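Local coordinates for RagA protein (Porphyromonas gingivalis, PDB 6SLN) that probably takes up peptides across the outer membrane as a beta-barrel receptor powered through TonB, at residues A[130-135]-A[840-845]; A[867-872]-A[922-927]. All coordinates share one frame; numbering follows the deposited sequence.

Contact 1: A[130-135]-A[840-845]; sequences QVMTTS and VTPPIT
The backbone of 130-135 does not pair with the backbone of 840-845: no beta bridge joins them, the nearest alpha carbons, Gln130 CA and Thr845 CA, are 6.1 Å apart, and every close residue pair involves at least one side chain, mainly those of Gln130, Met132, Pro842 and Thr845. The first segment starts on the plug strand 129-132, whose own antiparallel partner is 143-146, with Gln130 and Met132 bonded through their backbones to Glu145 and Ser143. The second is a proline-containing loop that enters the barrel strand 844-853 at Ile844.

Gln130 makes the largest single contribution to the interface. Its CG is anti to the backbone N (chi1 -152°) and the chain stays extended, so the amide is carried out across the loop. On the way its stem crosses the Thr845 side chain at about a right angle, with Gln130 CG 3.2 Å from Thr845 OG1 and 3.9 Å from Thr845 CG2. The amide group itself ends between Pro842 and Thr845, Gln130 CD standing 3.8 Å from Pro842 O. Met132 points at the loop from farther along the strand. A bend at chi3 (-76°) brings its methyl tip to tip with the proline ring, Met132 CE to Pro842 CG 4.0 Å, a purely apolar touch.

Around this, Ile866 of strand 857-873 also packs on Gln130 and Pro842, while Val840 and Thr841 pack against a polar side chain of the bound peptide. With only 215 Å² buried and one long polar side chain spanning the gap, the chemistry implies a slender plug-to-barrel junction, part polar and part apolar, close beside the peptide.

Contact 2: A[867-872]-A[922-927]; sequences VGKWMI and ENASFL
Segments 867-872 and 922-927 run roughly antiparallel, their touching parts 149° apart in direction, and the pairing is best formed at the Met871-Glu922 end. There Glu922 N donates to Met871 O at 2.8 Å and 168°, within the carbonyl plane; the return bond, Met871 N to Glu922 O, is weak. On the buried side the Ala924 methyl touches both Met871 and Lys869, its CB 3.8 Å from Met871 CB and 3.8 Å from Lys869 CG. Lys869 leads its ammonium away to Gly975 O, and the Glu922 carboxylate has salt bridges to Arg876 and Lys968.

The face with Trp870 and Asn923 is partly exposed. Trp870, with CG anti to its carbonyl carbon, lays its six-membered ring over Asn923; Trp870 CZ3 is 3.6 Å from Asn923 CB, and the amide lies over one ring face near the rim, its plane turned 48° from the indole. Lys838 adds a cation-pi contact to the same indole. What is loose is the backbone pairing, since beyond Met871-Glu922 the strands are joined by weak bonds, from Ala924 N to Lys869 O and from Gly868 N to Ser925 OG (3.2 Å).

Asn923 OD1 grips its own segment twice, accepting from Ser925 N at 3.0 Å and from Ser925 OG on a lone pair, which fixes the amide's rotation against the indole face. The bond from Ser925 N makes this an Asx turn, to which the Ser925 hydroxyl adds a second grip; it is set in the interruption of strand 921-937 where neighbouring antiparallel strands of a TonB-dependent receptor barrel lose their regular pairing.

How the contacts relate
Contact 1 joins plug to barrel, whereas contact 2 joins two neighbouring barrel strands; their centres are about 9 Å apart, and strand 844-853 leads along the chain into strand 857-873. These strands are sheet neighbours, and the evidence is a probable hydrogen bond between Val867 N and Ile844 O at 3.0 Å. Side chains continue the junction: Pro842 CG lies 3.6 Å from Lys869 CD, so the proline that meets Met132 in contact 1 also touches the lysine that packs on Ala924 in contact 2. The bound peptide lies within reach of contact 1 through Val840 and Thr841, which places this junction beside the probable transport substrate.

Contact 1: A[130-135]-A[840-845]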
loop_
_atom_site.group_PDB
_atom_site.type_symbol
_atom_site.label_atom_id
_atom_site.label_comp_id
_atom_site.label_asym_id
_atom_site.label_seq_id
_atom_site.Cartn_x
_atom_site.Cartn_y
_atom_site.Cartn_z
ATOM N N GLN A 130 6.659 -12.756 -37.352
ATOM C CA GLN A 130 6.307 -11.366 -37.656
ATOM C C GLN A 130 6.481 -10.508 -36.403
ATOM O O GLN A 130 5.640 -10.529 -35.497
ATOM C CB GLN A 130 4.887 -11.253 -38.209
ATOM C CG GLN A 130 4.703 -10.048 -39.138
ATOM C CD GLN A 130 3.252 -9.738 -39.495
ATOM O OE1 GLN A 130 2.907 -9.626 -40.674
ATOM N NE2 GLN A 130 2.403 -9.577 -38.480
ATOM N N VAL A 131 7.563 -9.724 -36.384
ATOM C CA VAL A 131 7.901 -8.833 -35.277
ATOM C C VAL A 131 7.415 -7.434 -35.603
ATOM O O VAL A 131 7.698 -6.920 -36.690
ATOM C CB VAL A 131 9.416 -8.794 -35.025
ATOM C CG1 VAL A 131 9.688 -7.954 -33.791
ATOM C CG2 VAL A 131 10.004 -10.208 -34.917
ATOM N N MET A 132 6.728 -6.797 -34.658
ATOM C CA MET A 132 6.391 -5.383 -34.812
ATOM C C MET A 132 6.265 -4.719 -33.442
ATOM O O MET A 132 5.629 -5.264 -32.533
ATOM C CB MET A 132 5.100 -5.198 -35.628
ATOM C CG MET A 132 5.313 -5.229 -37.139
ATOM S SD MET A 132 3.843 -4.784 -38.057
ATOM C CE MET A 132 2.867 -6.273 -37.908
ATOM N N THR A 133 6.897 -3.560 -33.297
ATOM C CA THR A 133 6.766 -2.706 -32.122
ATOM C C THR A 133 6.041 -1.443 -32.550
ATOM O O THR A 133 6.518 -0.722 -33.434
ATOM C CB THR A 133 8.132 -2.361 -31.533
ATOM O OG1 THR A 133 8.998 -3.501 -31.632
ATOM C CG2 THR A 133 7.987 -1.946 -30.081
ATOM N N THR A 134 4.886 -1.188 -31.948
ATOM C CA THR A 134 4.001 -0.129 -32.407
ATOM C C THR A 134 4.239 1.200 -31.706
ATOM O O THR A 134 3.487 2.152 -31.945
ATOM C CB THR A 134 2.548 -0.557 -32.213
ATOM O OG1 THR A 134 2.387 -1.100 -30.899
ATOM C CG2 THR A 134 2.157 -1.634 -33.240
ATOM N N SER A 135 5.241 1.278 -30.835
ATOM C CA SER A 135 5.568 2.505 -30.129
ATOM C C SER A 135 7.077 2.539 -29.932
ATOM O O SER A 135 7.707 1.511 -29.666
ATOM C CB SER A 135 4.826 2.611 -28.784
ATOM O OG SER A 135 5.171 3.799 -28.078
ATOM N N VAL A 840 -5.922 -6.947 -42.504
ATOM C CA VAL A 840 -5.545 -6.170 -41.329
ATOM C C VAL A 840 -4.257 -6.687 -40.697
ATOM O O VAL A 840 -3.471 -5.899 -40.159
ATOM C CB VAL A 840 -6.707 -6.148 -40.326
ATOM C CG1 VAL A 840 -6.502 -5.055 -39.283
ATOM C CG2 VAL A 840 -7.986 -5.902 -41.070
ATOM N N THR A 841 -4.006 -7.983 -40.759
ATOM C CA THR A 841 -2.702 -8.528 -40.378
ATOM C C THR A 841 -1.839 -8.642 -41.628
ATOM O O THR A 841 -2.282 -9.235 -42.616
ATOM C CB THR A 841 -2.856 -9.903 -39.725
ATOM O OG1 THR A 841 -3.826 -9.850 -38.669
ATOM C CG2 THR A 841 -1.535 -10.421 -39.175
ATOM N N PRO A 842 -0.642 -8.061 -41.657
ATOM C CA PRO A 842 0.132 -8.004 -42.914
ATOM C C PRO A 842 0.536 -9.390 -43.378
ATOM O O PRO A 842 1.104 -10.167 -42.599
ATOM C CB PRO A 842 1.362 -7.161 -42.539
ATOM C CG PRO A 842 0.923 -6.357 -41.372
ATOM C CD PRO A 842 -0.038 -7.233 -40.601
ATOM N N PRO A 843 0.279 -9.731 -44.649
ATOM C CA PRO A 843 0.498 -11.117 -45.103
ATOM C C PRO A 843 1.942 -11.452 -45.409
ATOM O O PRO A 843 2.283 -12.643 -45.421
ATOM C CB PRO A 843 -0.347 -11.218 -46.395
ATOM C CG PRO A 843 -1.097 -9.920 -46.500
ATOM C CD PRO A 843 -0.318 -8.906 -45.707
ATOM N N ILE A 844 2.797 -10.460 -45.662
ATOM C CA ILE A 844 4.146 -10.695 -46.166
ATOM C C ILE A 844 5.173 -10.181 -45.151
ATOM O O ILE A 844 5.135 -9.013 -44.742
ATOM C CB ILE A 844 4.316 -10.073 -47.565
ATOM C CG1 ILE A 844 3.357 -10.795 -48.525
ATOM C CG2 ILE A 844 5.763 -10.173 -48.037
ATOM C CD1 ILE A 844 3.248 -10.225 -49.948
ATOM N N THR A 845 6.081 -11.071 -44.745
ATOM C CA THR A 845 7.074 -10.829 -43.710
ATOM C C THR A 845 8.411 -11.346 -44.211
ATOM O O THR A 845 8.547 -12.543 -44.478
ATOM C CB THR A 845 6.703 -11.553 -42.414
ATOM O OG1 THR A 845 5.386 -11.171 -42.003
ATOM C CG2 THR A 845 7.702 -11.215 -41.307
#

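Contact 2: A[867-872]-A[922-927]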
loop_
_atom_site.group_PDB
_atom_site.type_symbol
_atom_site.label_atom_id
_atom_site.label_comp_id
_atom_site.label_asym_id
_atom_site.label_seq_id
_atom_site.Cartn_x
_atom_site.Cartn_y
_atom_site.Cartn_z
ATOM N N VAL A 867 5.177 -6.227 -45.896
ATOM C CA VAL A 867 4.470 -5.896 -47.130
ATOM C C VAL A 867 3.018 -6.336 -47.008
ATOM O O VAL A 867 2.728 -7.414 -46.482
ATOM C CB VAL A 867 5.137 -6.564 -48.349
ATOM C CG1 VAL A 867 4.393 -6.209 -49.626
ATOM C CG2 VAL A 867 6.602 -6.158 -48.435
ATOM N N GLY A 868 2.106 -5.512 -47.509
ATOM C CA GLY A 868 0.701 -5.798 -47.342
ATOM C C GLY A 868 0.068 -5.181 -46.117
ATOM O O GLY A 868 -1.117 -5.444 -45.860
ATOM N N LYS A 869 0.810 -4.357 -45.370
ATOM C CA LYS A 869 0.257 -3.625 -44.237
ATOM C C LYS A 869 -0.512 -2.401 -44.727
ATOM O O LYS A 869 -0.015 -1.620 -45.546
ATOM C CB LYS A 869 1.377 -3.221 -43.270
ATOM C CG LYS A 869 0.935 -2.480 -42.007
ATOM C CD LYS A 869 1.807 -2.898 -40.811
ATOM C CE LYS A 869 1.933 -1.818 -39.751
ATOM N NZ LYS A 869 0.642 -1.302 -39.192
ATOM N N TRP A 870 -1.745 -2.271 -44.255
ATOM C CA TRP A 870 -2.539 -1.066 -44.378
ATOM C C TRP A 870 -2.863 -0.574 -42.976
ATOM O O TRP A 870 -2.705 -1.295 -41.983
ATOM C CB TRP A 870 -3.818 -1.315 -45.191
ATOM C CG TRP A 870 -3.520 -2.028 -46.484
ATOM C CD1 TRP A 870 -3.353 -3.378 -46.658
ATOM C CD2 TRP A 870 -3.296 -1.427 -47.773
ATOM N NE1 TRP A 870 -3.059 -3.648 -47.982
ATOM C CE2 TRP A 870 -3.020 -2.470 -48.681
ATOM C CE3 TRP A 870 -3.320 -0.118 -48.246
ATOM C CZ2 TRP A 870 -2.770 -2.238 -50.027
ATOM C CZ3 TRP A 870 -3.061 0.113 -49.601
ATOM C CH2 TRP A 870 -2.787 -0.938 -50.464
ATOM N N MET A 871 -3.295 0.676 -42.899
ATOM C CA MET A 871 -3.499 1.326 -41.618
ATOM C C MET A 871 -4.348 2.556 -41.863
ATOM O O MET A 871 -4.139 3.274 -42.843
ATOM C CB MET A 871 -2.166 1.713 -40.968
ATOM C CG MET A 871 -2.239 1.850 -39.448
ATOM S SD MET A 871 -0.630 1.728 -38.621
ATOM C CE MET A 871 0.369 2.848 -39.624
ATOM N N ILE A 872 -5.330 2.769 -41.003
ATOM C CA ILE A 872 -6.106 3.999 -41.069
ATOM C C ILE A 872 -5.305 5.075 -40.350
ATOM O O ILE A 872 -4.931 4.907 -39.187
ATOM C CB ILE A 872 -7.495 3.817 -40.442
ATOM C CG1 ILE A 872 -8.235 2.703 -41.165
ATOM C CG2 ILE A 872 -8.288 5.124 -40.452
ATOM C CD1 ILE A 872 -9.363 2.148 -40.387
ATOM N N GLU A 922 -4.202 3.911 -45.615
ATOM C CA GLU A 922 -2.939 4.057 -46.320
ATOM C C GLU A 922 -2.158 2.752 -46.352
ATOM O O GLU A 922 -2.222 1.946 -45.423
ATOM C CB GLU A 922 -2.073 5.139 -45.676
ATOM C CG GLU A 922 -2.667 6.524 -45.736
ATOM C CD GLU A 922 -1.731 7.551 -45.143
ATOM O OE1 GLU A 922 -0.512 7.417 -45.383
ATOM O OE2 GLU A 922 -2.202 8.468 -44.428
ATOM N N ASN A 923 -1.400 2.575 -47.432
ATOM C CA ASN A 923 -0.404 1.516 -47.537
ATOM C C ASN A 923 0.732 1.706 -46.538
ATOM O O ASN A 923 1.708 2.419 -46.819
ATOM C CB ASN A 923 0.157 1.476 -48.953
ATOM C CG ASN A 923 0.959 0.236 -49.218
ATOM O OD1 ASN A 923 1.755 -0.201 -48.377
ATOM N ND2 ASN A 923 0.745 -0.361 -50.382
ATOM N N ALA A 924 0.622 1.066 -45.373
ATOM C CA ALA A 924 1.631 1.186 -44.330
ATOM C C ALA A 924 2.720 0.115 -44.435
ATOM O O ALA A 924 3.381 -0.190 -43.432
ATOM C CB ALA A 924 0.973 1.158 -42.948
ATOM N N SER A 925 2.929 -0.453 -45.621
ATOM C CA SER A 925 4.046 -1.369 -45.815
ATOM C C SER A 925 5.368 -0.610 -45.752
ATOM O O SER A 925 5.427 0.607 -45.974
ATOM C CB SER A 925 3.929 -2.098 -47.156
ATOM O OG SER A 925 2.583 -2.388 -47.454
ATOM N N PHE A 926 6.444 -1.335 -45.448
ATOM C CA PHE A 926 7.707 -0.634 -45.265
ATOM C C PHE A 926 8.882 -1.596 -45.303
ATOM O O PHE A 926 8.763 -2.767 -44.946
ATOM C CB PHE A 926 7.734 0.150 -43.947
ATOM C CG PHE A 926 7.664 -0.716 -42.711
ATOM C CD1 PHE A 926 8.824 -1.156 -42.080
ATOM C CD2 PHE A 926 6.437 -1.072 -42.164
ATOM C CE1 PHE A 926 8.754 -1.943 -40.925
ATOM C CE2 PHE A 926 6.372 -1.844 -41.008
ATOM C CZ PHE A 926 7.535 -2.274 -40.392
ATOM N N LEU A 927 10.016 -1.071 -45.741
ATOM C CA LEU A 927 11.313 -1.713 -45.614
ATOM C C LEU A 927 12.145 -0.875 -44.654
ATOM O O LEU A 927 12.205 0.352 -44.786
ATOM C CB LEU A 927 11.987 -1.817 -46.975
ATOM C CG LEU A 927 13.501 -1.929 -47.083
ATOM C CD1 LEU A 927 13.934 -3.326 -46.723
ATOM C CD2 LEU A 927 13.957 -1.576 -48.503
#